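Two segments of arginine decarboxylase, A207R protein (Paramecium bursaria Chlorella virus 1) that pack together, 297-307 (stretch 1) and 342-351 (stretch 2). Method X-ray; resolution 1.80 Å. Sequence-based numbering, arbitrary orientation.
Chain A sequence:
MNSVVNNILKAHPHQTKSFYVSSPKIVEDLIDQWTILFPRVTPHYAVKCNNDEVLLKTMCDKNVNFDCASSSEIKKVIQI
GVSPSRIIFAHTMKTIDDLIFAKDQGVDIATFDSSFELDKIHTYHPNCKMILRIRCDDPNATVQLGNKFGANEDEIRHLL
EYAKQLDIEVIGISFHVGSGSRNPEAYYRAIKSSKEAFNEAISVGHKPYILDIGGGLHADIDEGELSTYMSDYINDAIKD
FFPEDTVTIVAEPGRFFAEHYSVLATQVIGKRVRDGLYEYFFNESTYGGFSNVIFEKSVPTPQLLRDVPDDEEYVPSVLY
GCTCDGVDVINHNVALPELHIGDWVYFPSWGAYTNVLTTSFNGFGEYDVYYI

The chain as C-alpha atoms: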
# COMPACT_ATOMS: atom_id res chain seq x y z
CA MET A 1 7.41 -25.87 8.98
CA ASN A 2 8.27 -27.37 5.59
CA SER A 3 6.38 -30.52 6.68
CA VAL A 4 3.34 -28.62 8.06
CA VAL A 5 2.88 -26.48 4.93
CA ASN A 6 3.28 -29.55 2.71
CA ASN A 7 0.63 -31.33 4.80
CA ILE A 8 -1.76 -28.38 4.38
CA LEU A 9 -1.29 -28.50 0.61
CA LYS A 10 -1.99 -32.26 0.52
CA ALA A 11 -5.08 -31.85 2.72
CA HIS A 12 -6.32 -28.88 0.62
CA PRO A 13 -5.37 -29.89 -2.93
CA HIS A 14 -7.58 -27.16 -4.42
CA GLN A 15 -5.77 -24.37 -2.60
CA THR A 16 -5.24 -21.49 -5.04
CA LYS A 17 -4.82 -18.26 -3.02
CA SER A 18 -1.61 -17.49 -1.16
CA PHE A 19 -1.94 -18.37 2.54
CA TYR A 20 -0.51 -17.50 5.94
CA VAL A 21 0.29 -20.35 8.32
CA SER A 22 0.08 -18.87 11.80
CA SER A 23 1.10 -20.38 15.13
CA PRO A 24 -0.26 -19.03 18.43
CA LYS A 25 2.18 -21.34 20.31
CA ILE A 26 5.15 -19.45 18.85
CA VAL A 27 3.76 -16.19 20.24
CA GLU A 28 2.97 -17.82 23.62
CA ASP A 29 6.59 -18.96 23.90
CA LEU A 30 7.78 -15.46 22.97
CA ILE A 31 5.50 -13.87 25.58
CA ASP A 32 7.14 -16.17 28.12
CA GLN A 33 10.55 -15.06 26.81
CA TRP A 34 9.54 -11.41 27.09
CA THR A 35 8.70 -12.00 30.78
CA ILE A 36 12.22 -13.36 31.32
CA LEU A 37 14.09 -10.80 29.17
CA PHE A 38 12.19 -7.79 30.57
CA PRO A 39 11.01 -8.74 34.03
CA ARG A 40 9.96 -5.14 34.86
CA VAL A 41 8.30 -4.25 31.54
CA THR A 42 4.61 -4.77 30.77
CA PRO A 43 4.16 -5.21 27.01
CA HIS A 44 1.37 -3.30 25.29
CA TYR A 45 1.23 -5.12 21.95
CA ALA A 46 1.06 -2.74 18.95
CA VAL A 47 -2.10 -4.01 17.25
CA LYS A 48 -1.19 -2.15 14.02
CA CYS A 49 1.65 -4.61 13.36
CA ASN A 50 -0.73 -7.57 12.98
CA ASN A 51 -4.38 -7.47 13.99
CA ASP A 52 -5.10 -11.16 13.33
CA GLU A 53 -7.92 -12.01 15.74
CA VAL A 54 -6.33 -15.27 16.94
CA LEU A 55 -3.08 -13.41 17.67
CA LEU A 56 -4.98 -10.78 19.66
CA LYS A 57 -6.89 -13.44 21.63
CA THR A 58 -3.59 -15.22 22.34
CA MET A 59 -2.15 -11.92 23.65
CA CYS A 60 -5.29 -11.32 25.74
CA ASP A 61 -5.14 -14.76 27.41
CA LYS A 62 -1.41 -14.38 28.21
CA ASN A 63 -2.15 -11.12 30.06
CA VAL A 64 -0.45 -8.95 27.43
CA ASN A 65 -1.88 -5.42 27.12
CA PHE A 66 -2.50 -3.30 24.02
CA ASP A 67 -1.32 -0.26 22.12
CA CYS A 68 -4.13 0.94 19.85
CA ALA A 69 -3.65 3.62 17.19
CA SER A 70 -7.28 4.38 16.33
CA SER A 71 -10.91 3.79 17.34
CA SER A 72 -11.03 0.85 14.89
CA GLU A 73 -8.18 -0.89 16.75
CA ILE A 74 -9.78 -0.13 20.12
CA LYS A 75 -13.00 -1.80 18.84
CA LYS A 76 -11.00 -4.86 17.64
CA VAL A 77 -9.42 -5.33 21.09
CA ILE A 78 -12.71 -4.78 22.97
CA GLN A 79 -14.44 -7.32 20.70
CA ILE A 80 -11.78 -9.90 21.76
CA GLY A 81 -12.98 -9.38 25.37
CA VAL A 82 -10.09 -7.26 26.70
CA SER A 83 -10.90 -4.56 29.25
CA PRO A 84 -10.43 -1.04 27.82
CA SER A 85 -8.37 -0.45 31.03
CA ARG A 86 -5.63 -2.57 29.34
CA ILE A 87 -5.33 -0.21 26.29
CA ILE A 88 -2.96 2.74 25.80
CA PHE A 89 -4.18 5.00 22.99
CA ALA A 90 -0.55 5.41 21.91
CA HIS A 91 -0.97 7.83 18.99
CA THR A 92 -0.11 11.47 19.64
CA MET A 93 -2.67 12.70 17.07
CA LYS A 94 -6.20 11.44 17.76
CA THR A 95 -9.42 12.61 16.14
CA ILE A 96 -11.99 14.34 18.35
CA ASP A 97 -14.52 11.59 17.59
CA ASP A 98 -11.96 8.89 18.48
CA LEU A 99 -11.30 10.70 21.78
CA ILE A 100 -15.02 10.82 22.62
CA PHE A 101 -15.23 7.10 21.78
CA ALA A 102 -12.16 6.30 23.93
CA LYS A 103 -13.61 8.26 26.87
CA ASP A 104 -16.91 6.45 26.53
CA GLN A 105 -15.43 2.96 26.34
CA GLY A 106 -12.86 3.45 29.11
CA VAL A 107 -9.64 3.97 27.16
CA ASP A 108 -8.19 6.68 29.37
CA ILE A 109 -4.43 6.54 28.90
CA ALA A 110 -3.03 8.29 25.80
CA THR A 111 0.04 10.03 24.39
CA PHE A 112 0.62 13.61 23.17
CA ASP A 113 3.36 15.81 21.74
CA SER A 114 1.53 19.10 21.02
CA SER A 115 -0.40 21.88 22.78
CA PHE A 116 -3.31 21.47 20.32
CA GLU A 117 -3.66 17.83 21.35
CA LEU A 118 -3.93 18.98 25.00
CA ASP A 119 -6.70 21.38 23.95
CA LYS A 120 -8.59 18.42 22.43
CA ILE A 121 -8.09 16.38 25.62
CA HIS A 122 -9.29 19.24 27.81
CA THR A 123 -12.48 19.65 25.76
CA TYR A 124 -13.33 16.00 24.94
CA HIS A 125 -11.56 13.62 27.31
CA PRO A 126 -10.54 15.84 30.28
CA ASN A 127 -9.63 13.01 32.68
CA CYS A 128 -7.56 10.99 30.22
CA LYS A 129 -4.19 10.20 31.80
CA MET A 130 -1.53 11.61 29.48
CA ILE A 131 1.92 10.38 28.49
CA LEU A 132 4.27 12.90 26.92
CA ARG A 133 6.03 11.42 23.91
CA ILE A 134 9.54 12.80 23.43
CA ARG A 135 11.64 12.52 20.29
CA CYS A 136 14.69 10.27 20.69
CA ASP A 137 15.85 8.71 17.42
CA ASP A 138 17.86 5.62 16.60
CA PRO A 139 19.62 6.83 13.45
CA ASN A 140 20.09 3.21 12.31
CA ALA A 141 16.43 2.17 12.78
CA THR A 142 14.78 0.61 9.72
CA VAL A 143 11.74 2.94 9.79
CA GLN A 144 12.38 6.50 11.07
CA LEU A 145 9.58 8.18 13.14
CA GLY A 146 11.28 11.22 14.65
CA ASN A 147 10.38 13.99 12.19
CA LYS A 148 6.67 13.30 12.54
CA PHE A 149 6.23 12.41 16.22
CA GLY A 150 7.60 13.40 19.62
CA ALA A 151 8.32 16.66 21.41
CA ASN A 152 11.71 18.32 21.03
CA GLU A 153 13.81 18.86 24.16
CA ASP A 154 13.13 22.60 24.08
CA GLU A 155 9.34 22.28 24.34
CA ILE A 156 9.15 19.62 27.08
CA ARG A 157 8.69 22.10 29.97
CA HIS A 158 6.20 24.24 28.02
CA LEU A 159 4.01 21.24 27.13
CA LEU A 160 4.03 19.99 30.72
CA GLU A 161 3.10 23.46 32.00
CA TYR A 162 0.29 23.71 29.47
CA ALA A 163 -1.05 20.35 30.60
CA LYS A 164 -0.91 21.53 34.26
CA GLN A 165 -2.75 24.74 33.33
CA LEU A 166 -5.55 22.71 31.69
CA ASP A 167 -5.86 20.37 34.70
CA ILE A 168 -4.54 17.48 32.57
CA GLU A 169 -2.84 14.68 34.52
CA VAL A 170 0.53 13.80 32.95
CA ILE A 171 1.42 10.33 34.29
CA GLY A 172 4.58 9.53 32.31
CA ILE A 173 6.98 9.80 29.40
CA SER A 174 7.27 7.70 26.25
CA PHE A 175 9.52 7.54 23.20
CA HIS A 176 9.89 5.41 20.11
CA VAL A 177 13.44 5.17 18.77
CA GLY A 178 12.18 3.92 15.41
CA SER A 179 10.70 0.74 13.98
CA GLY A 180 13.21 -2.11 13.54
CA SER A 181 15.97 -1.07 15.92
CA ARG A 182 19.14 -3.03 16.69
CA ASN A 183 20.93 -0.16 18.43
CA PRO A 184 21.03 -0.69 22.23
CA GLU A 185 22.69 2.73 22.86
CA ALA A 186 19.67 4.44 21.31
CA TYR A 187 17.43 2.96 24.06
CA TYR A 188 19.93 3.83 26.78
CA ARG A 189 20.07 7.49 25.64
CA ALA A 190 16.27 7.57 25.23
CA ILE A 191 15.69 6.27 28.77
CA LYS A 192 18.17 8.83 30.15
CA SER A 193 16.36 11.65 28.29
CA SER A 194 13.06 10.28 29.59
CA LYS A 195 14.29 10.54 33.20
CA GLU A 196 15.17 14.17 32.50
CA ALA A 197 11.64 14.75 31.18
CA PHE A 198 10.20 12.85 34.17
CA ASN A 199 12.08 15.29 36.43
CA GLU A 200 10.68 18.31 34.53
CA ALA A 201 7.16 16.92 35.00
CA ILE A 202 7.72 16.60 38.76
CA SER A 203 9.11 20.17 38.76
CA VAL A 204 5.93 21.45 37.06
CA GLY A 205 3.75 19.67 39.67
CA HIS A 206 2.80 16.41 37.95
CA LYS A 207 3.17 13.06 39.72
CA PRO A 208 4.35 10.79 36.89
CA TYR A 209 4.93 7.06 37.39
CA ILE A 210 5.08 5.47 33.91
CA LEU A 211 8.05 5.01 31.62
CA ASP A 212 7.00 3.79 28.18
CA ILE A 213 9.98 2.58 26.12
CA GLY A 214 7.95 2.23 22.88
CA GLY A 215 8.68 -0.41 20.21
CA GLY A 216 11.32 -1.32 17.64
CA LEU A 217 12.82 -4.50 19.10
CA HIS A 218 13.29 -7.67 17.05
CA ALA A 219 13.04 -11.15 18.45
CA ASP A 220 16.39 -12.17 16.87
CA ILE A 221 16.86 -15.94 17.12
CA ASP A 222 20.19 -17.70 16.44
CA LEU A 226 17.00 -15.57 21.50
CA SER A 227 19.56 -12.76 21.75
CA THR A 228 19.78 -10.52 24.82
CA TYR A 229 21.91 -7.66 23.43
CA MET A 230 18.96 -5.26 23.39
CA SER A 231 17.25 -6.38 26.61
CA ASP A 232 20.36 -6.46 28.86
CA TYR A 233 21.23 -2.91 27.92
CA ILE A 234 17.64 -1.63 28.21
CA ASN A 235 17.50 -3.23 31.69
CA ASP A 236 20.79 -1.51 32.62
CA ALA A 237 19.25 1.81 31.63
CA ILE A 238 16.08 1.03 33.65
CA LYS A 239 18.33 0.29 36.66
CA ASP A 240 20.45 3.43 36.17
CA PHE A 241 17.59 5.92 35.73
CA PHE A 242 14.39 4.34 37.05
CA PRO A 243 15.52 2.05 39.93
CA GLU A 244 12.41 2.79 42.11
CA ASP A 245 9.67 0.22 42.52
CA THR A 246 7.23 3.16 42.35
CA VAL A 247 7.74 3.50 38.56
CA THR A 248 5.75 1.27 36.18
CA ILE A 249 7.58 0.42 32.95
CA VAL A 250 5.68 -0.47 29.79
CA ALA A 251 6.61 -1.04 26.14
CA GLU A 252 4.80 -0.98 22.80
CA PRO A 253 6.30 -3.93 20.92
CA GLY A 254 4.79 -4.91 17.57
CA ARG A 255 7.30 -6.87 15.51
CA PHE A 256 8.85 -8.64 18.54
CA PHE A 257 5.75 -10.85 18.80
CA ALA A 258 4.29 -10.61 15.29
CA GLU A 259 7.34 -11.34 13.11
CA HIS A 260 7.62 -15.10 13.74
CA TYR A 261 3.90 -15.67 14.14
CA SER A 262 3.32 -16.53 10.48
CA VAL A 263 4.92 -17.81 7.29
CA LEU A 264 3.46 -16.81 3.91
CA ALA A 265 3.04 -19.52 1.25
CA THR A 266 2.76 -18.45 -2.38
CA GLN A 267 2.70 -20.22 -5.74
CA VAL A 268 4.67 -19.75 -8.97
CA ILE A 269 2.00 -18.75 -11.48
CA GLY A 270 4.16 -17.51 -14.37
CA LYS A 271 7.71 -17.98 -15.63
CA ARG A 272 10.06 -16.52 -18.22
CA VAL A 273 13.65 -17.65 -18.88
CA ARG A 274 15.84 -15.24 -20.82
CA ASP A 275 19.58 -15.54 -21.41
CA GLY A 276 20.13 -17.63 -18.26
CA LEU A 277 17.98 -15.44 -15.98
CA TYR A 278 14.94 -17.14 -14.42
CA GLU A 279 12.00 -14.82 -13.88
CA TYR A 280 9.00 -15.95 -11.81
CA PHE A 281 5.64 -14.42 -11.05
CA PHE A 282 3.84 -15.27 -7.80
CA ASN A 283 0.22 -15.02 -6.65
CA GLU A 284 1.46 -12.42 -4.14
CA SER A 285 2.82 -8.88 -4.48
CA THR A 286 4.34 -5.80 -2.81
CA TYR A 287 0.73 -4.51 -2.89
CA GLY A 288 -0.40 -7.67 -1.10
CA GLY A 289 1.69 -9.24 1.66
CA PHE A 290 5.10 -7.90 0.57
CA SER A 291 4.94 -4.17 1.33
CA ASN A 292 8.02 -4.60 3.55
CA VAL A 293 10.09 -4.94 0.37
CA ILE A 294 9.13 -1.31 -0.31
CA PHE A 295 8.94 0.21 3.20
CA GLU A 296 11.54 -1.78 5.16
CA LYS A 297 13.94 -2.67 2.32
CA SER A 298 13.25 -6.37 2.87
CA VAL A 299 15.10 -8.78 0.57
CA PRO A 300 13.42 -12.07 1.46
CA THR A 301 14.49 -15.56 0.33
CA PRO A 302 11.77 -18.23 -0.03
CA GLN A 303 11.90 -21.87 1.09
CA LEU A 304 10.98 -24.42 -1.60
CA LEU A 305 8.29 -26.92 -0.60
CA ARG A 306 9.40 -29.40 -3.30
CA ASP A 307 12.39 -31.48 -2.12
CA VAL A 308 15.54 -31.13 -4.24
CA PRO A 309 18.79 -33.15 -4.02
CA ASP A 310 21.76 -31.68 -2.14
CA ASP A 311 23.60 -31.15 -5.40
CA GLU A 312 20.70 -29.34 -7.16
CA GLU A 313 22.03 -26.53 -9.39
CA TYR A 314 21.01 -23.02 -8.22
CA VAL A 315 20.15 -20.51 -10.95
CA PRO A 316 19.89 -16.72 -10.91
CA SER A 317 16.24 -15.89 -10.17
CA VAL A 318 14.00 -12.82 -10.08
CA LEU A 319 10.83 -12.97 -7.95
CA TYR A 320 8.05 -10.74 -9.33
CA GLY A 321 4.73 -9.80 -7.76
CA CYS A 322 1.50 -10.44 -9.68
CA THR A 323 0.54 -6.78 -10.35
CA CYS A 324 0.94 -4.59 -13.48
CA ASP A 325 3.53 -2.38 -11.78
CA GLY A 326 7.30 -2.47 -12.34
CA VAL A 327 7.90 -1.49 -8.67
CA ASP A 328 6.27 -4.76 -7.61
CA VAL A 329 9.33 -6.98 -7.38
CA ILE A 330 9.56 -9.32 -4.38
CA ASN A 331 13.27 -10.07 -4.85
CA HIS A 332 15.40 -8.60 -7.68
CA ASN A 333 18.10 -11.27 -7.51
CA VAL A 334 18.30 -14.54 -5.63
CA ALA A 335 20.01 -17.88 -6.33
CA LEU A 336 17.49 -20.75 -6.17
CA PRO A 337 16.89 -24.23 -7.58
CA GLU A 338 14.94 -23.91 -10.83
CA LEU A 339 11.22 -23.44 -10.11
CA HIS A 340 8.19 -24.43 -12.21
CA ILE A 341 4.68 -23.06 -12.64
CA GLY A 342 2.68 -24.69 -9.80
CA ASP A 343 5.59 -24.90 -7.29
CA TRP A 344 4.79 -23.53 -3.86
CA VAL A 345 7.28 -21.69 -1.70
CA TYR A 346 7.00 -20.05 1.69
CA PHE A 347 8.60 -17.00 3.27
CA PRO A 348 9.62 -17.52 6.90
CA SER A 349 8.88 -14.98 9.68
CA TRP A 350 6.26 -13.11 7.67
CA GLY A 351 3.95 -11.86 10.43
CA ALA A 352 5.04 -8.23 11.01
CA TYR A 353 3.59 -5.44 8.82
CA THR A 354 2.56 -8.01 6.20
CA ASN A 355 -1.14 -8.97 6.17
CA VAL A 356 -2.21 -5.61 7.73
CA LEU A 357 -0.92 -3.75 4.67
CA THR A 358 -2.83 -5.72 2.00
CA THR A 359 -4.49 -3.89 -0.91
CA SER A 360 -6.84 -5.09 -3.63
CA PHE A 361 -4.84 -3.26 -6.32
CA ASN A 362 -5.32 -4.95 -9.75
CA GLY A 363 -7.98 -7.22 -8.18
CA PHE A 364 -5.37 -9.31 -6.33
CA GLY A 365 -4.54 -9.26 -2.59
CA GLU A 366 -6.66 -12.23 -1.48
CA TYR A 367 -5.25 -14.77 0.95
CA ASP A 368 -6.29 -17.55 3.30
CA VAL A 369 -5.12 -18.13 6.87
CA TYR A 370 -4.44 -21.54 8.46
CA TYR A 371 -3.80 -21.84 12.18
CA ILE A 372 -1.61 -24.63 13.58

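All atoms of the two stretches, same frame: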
# COMPACT_ATOMS: atom_id res chain seq x y z
N LYS A 297 12.83 -2.19 3.15
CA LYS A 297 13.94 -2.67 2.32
C LYS A 297 14.19 -4.17 2.49
O LYS A 297 15.34 -4.61 2.44
CB LYS A 297 15.24 -1.88 2.58
CG LYS A 297 15.12 -0.37 2.40
CD LYS A 297 14.79 -0.00 0.94
CE LYS A 297 14.92 1.51 0.78
NZ LYS A 297 14.71 1.92 -0.65
N SER A 298 13.13 -4.93 2.72
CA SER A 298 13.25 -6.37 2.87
C SER A 298 13.72 -7.03 1.58
O SER A 298 13.27 -6.68 0.50
CB SER A 298 11.89 -6.96 3.29
OG SER A 298 11.94 -8.38 3.29
N VAL A 299 14.64 -7.97 1.70
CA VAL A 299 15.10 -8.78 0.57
C VAL A 299 14.93 -10.24 1.00
O VAL A 299 15.90 -10.89 1.47
CB VAL A 299 16.57 -8.45 0.20
CG1 VAL A 299 17.01 -9.26 -1.02
CG2 VAL A 299 16.72 -6.95 -0.08
N PRO A 300 13.71 -10.76 0.88
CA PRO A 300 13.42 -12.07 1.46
C PRO A 300 13.73 -13.23 0.52
O PRO A 300 13.54 -13.12 -0.68
CB PRO A 300 11.92 -11.99 1.73
CG PRO A 300 11.37 -11.07 0.65
CD PRO A 300 12.52 -10.16 0.23
N THR A 301 14.24 -14.33 1.09
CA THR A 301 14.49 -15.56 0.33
C THR A 301 13.43 -16.62 0.70
O THR A 301 13.22 -16.89 1.90
CB THR A 301 15.91 -16.11 0.62
OG1 THR A 301 16.90 -15.12 0.29
CG2 THR A 301 16.20 -17.39 -0.18
N PRO A 302 12.77 -17.20 -0.31
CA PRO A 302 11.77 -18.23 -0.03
C PRO A 302 12.39 -19.61 0.25
O PRO A 302 13.54 -19.88 -0.14
CB PRO A 302 10.97 -18.29 -1.32
CG PRO A 302 11.97 -17.97 -2.38
CD PRO A 302 12.87 -16.92 -1.75
N GLN A 303 11.59 -20.45 0.90
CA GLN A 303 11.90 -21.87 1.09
C GLN A 303 11.06 -22.67 0.09
O GLN A 303 9.85 -22.50 0.03
CB GLN A 303 11.51 -22.28 2.51
CG GLN A 303 12.34 -21.59 3.58
CD GLN A 303 13.72 -22.20 3.68
OE1 GLN A 303 13.86 -23.42 3.78
NE2 GLN A 303 14.74 -21.36 3.67
N LEU A 304 11.71 -23.54 -0.68
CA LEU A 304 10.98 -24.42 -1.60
C LEU A 304 10.26 -25.53 -0.83
O LEU A 304 10.83 -26.11 0.10
CB LEU A 304 11.95 -25.07 -2.59
CG LEU A 304 12.24 -24.38 -3.91
CD1 LEU A 304 13.11 -23.14 -3.70
CD2 LEU A 304 12.91 -25.41 -4.83
N LEU A 305 9.02 -25.81 -1.21
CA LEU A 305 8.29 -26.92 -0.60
C LEU A 305 8.61 -28.26 -1.27
O LEU A 305 8.56 -29.30 -0.62
CB LEU A 305 6.79 -26.64 -0.54
CG LEU A 305 6.52 -25.59 0.55
CD1 LEU A 305 5.25 -24.80 0.27
CD2 LEU A 305 6.50 -26.20 1.95
N ARG A 306 8.93 -28.22 -2.56
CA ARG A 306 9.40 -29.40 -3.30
C ARG A 306 10.84 -29.75 -2.88
O ARG A 306 11.73 -28.88 -2.87
CB ARG A 306 9.33 -29.13 -4.80
CG ARG A 306 9.96 -30.21 -5.66
CD ARG A 306 9.65 -30.01 -7.14
NE ARG A 306 9.88 -28.64 -7.60
CZ ARG A 306 11.06 -28.15 -8.00
NH1 ARG A 306 12.13 -28.93 -7.98
NH2 ARG A 306 11.16 -26.89 -8.42
N ASP A 307 11.06 -31.00 -2.50
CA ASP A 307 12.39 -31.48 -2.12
C ASP A 307 13.32 -31.55 -3.34
O ASP A 307 12.93 -32.06 -4.41
CB ASP A 307 12.30 -32.86 -1.45
CG ASP A 307 13.60 -33.29 -0.79
OD1 ASP A 307 14.51 -32.45 -0.62
OD2 ASP A 307 13.73 -34.48 -0.43
N GLY A 342 3.33 -23.73 -10.72
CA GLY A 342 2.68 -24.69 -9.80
C GLY A 342 3.45 -25.01 -8.53
O GLY A 342 2.85 -25.47 -7.56
N ASP A 343 4.77 -24.76 -8.52
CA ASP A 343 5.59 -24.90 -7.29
C ASP A 343 5.10 -23.95 -6.22
O ASP A 343 4.76 -22.79 -6.51
CB ASP A 343 7.06 -24.55 -7.56
CG ASP A 343 7.88 -25.75 -8.01
OD1 ASP A 343 7.65 -26.87 -7.48
OD2 ASP A 343 8.79 -25.58 -8.85
N TRP A 344 5.08 -24.42 -4.98
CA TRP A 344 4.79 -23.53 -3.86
C TRP A 344 6.09 -23.25 -3.12
O TRP A 344 6.98 -24.12 -3.03
CB TRP A 344 3.79 -24.19 -2.90
CG TRP A 344 2.37 -24.21 -3.40
CD1 TRP A 344 1.78 -25.18 -4.18
CD2 TRP A 344 1.36 -23.24 -3.14
NE1 TRP A 344 0.46 -24.86 -4.42
CE2 TRP A 344 0.18 -23.66 -3.80
CE3 TRP A 344 1.34 -22.04 -2.42
CZ2 TRP A 344 -1.01 -22.92 -3.74
CZ3 TRP A 344 0.16 -21.31 -2.37
CH2 TRP A 344 -1.00 -21.75 -3.03
N VAL A 345 6.18 -22.04 -2.59
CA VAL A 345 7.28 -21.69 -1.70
C VAL A 345 6.66 -21.04 -0.46
O VAL A 345 5.50 -20.66 -0.49
CB VAL A 345 8.30 -20.71 -2.36
CG1 VAL A 345 8.84 -21.31 -3.67
CG2 VAL A 345 7.67 -19.34 -2.63
N TYR A 346 7.44 -20.92 0.61
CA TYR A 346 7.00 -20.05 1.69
C TYR A 346 8.10 -19.12 2.16
O TYR A 346 9.28 -19.43 2.05
CB TYR A 346 6.37 -20.85 2.84
CG TYR A 346 7.36 -21.60 3.70
CD1 TYR A 346 7.96 -20.99 4.82
CD2 TYR A 346 7.68 -22.93 3.43
CE1 TYR A 346 8.86 -21.67 5.61
CE2 TYR A 346 8.58 -23.62 4.23
CZ TYR A 346 9.17 -22.98 5.31
OH TYR A 346 10.07 -23.67 6.09
N PHE A 347 7.69 -17.98 2.70
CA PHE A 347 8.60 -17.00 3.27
C PHE A 347 8.50 -17.05 4.78
O PHE A 347 7.41 -16.80 5.34
CB PHE A 347 8.25 -15.60 2.75
CG PHE A 347 8.57 -15.41 1.29
CD1 PHE A 347 9.79 -14.86 0.90
CD2 PHE A 347 7.66 -15.81 0.31
CE1 PHE A 347 10.09 -14.68 -0.45
CE2 PHE A 347 7.96 -15.64 -1.05
CZ PHE A 347 9.19 -15.08 -1.43
N PRO A 348 9.61 -17.41 5.44
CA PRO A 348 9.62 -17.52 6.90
C PRO A 348 9.43 -16.16 7.58
O PRO A 348 9.74 -15.15 6.98
CB PRO A 348 11.02 -18.06 7.23
CG PRO A 348 11.55 -18.62 5.93
CD PRO A 348 10.92 -17.77 4.85
N SER A 349 8.93 -16.17 8.82
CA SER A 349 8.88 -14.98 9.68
C SER A 349 8.20 -13.81 8.97
O SER A 349 8.75 -12.71 8.85
CB SER A 349 10.28 -14.60 10.18
OG SER A 349 10.85 -15.69 10.92
N TRP A 350 6.98 -14.08 8.50
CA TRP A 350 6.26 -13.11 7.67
C TRP A 350 4.99 -12.61 8.36
O TRP A 350 3.93 -12.52 7.74
CB TRP A 350 5.96 -13.69 6.27
CG TRP A 350 6.04 -12.62 5.24
CD1 TRP A 350 5.00 -12.04 4.56
CD2 TRP A 350 7.22 -11.95 4.81
NE1 TRP A 350 5.48 -11.05 3.72
CE2 TRP A 350 6.84 -10.98 3.86
CE3 TRP A 350 8.58 -12.08 5.16
CZ2 TRP A 350 7.77 -10.12 3.24
CZ3 TRP A 350 9.52 -11.24 4.53
CH2 TRP A 350 9.10 -10.28 3.58
N GLY A 351 5.11 -12.28 9.65
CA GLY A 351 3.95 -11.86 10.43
C GLY A 351 3.89 -10.39 10.82
O GLY A 351 2.88 -9.94 11.33
O HOH W 1 11.97 -25.27 4.52
O HOH W 2 8.68 -25.80 -4.38

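The strongest polar interaction is the salt bridge between Arg306 and Asp343. It is bidentate. Arg306 NE donates to Asp343 OD1 at 2.8 Å, and Arg306 NH2 donates to Asp343 OD2 at 2.7 Å. The carboxylate lies at the edge of the guanidinium, near its plane, so two N-H groups can each point at one oxygen. The N-H...O angles of 175° and 163° confirm the good alignment.

Next come the backbone hydrogen bonds of a short antiparallel pairing. Gln303 and Tyr346 form a hydrogen-bonded pair. Gln303 N donates to Tyr346 O at 2.8 Å and is almost linear, at 177°. Tyr346 N returns a bond to Gln303 O at 2.9 Å. Leu304 and Val345 follow as a non-hydrogen-bonded pair, with their CA atoms 4.6 Å apart. Leu305 N then donates to Trp344 O at 3.2 Å, a longer bond. Two CA-H...O contacts supplement the pairing: Val345 CA lies 3.2 Å from Gln303 O, and Pro302 CA lies 3.5 Å from Tyr346 O. Pro302 has no N-H to offer.

Two waters add further links. Water 2 donates to Trp344 O at 2.7 Å and accepts from Arg306 N at 3.0 Å. It also donates a weak bond to Asp343 OD1 at 3.4 Å. It thus joins the salt bridge to the end of the backbone pairing. Water 1 bridges two side chains, donating to Gln303 OE1 at 2.7 Å and hydrogen-bonding Tyr346 OH at 2.9 Å.

The Gln303 and Tyr346 side chains share one face of the sheet. Gln303 CB sits over the Tyr346 ring, 3.8 Å from the centroid, in a CH-pi contact. Leu305 CD2 meets the edge of the same ring, 3.8 Å from Tyr346 CD2. Leu305 CD1 also packs against Trp344 CB at 3.5 Å, while the indole of Trp344 leads away from the contact.

A proline-rich run meets the aromatic side chains farther along. Pro302 CB lies over the face of Phe347, 3.9 Å from the ring centroid, and also touches Val345 CG2 at 3.7 Å. Pro300 CB approaches two rings obliquely, at 3.7 Å from Phe347 CD1 and 3.8 Å from Trp350 CZ3. At the far end, Ser298 OG reaches the edge of the Trp350 ring, 3.4 Å from CH2. The backbone of Thr301 also takes part: Thr301 C lies 4.0 Å from Phe347 CE1, and Thr301 O lies 3.8 Å from Pro348 CD. No direct hydrogen bond crosses between the stretches from Ser298 to Pro302.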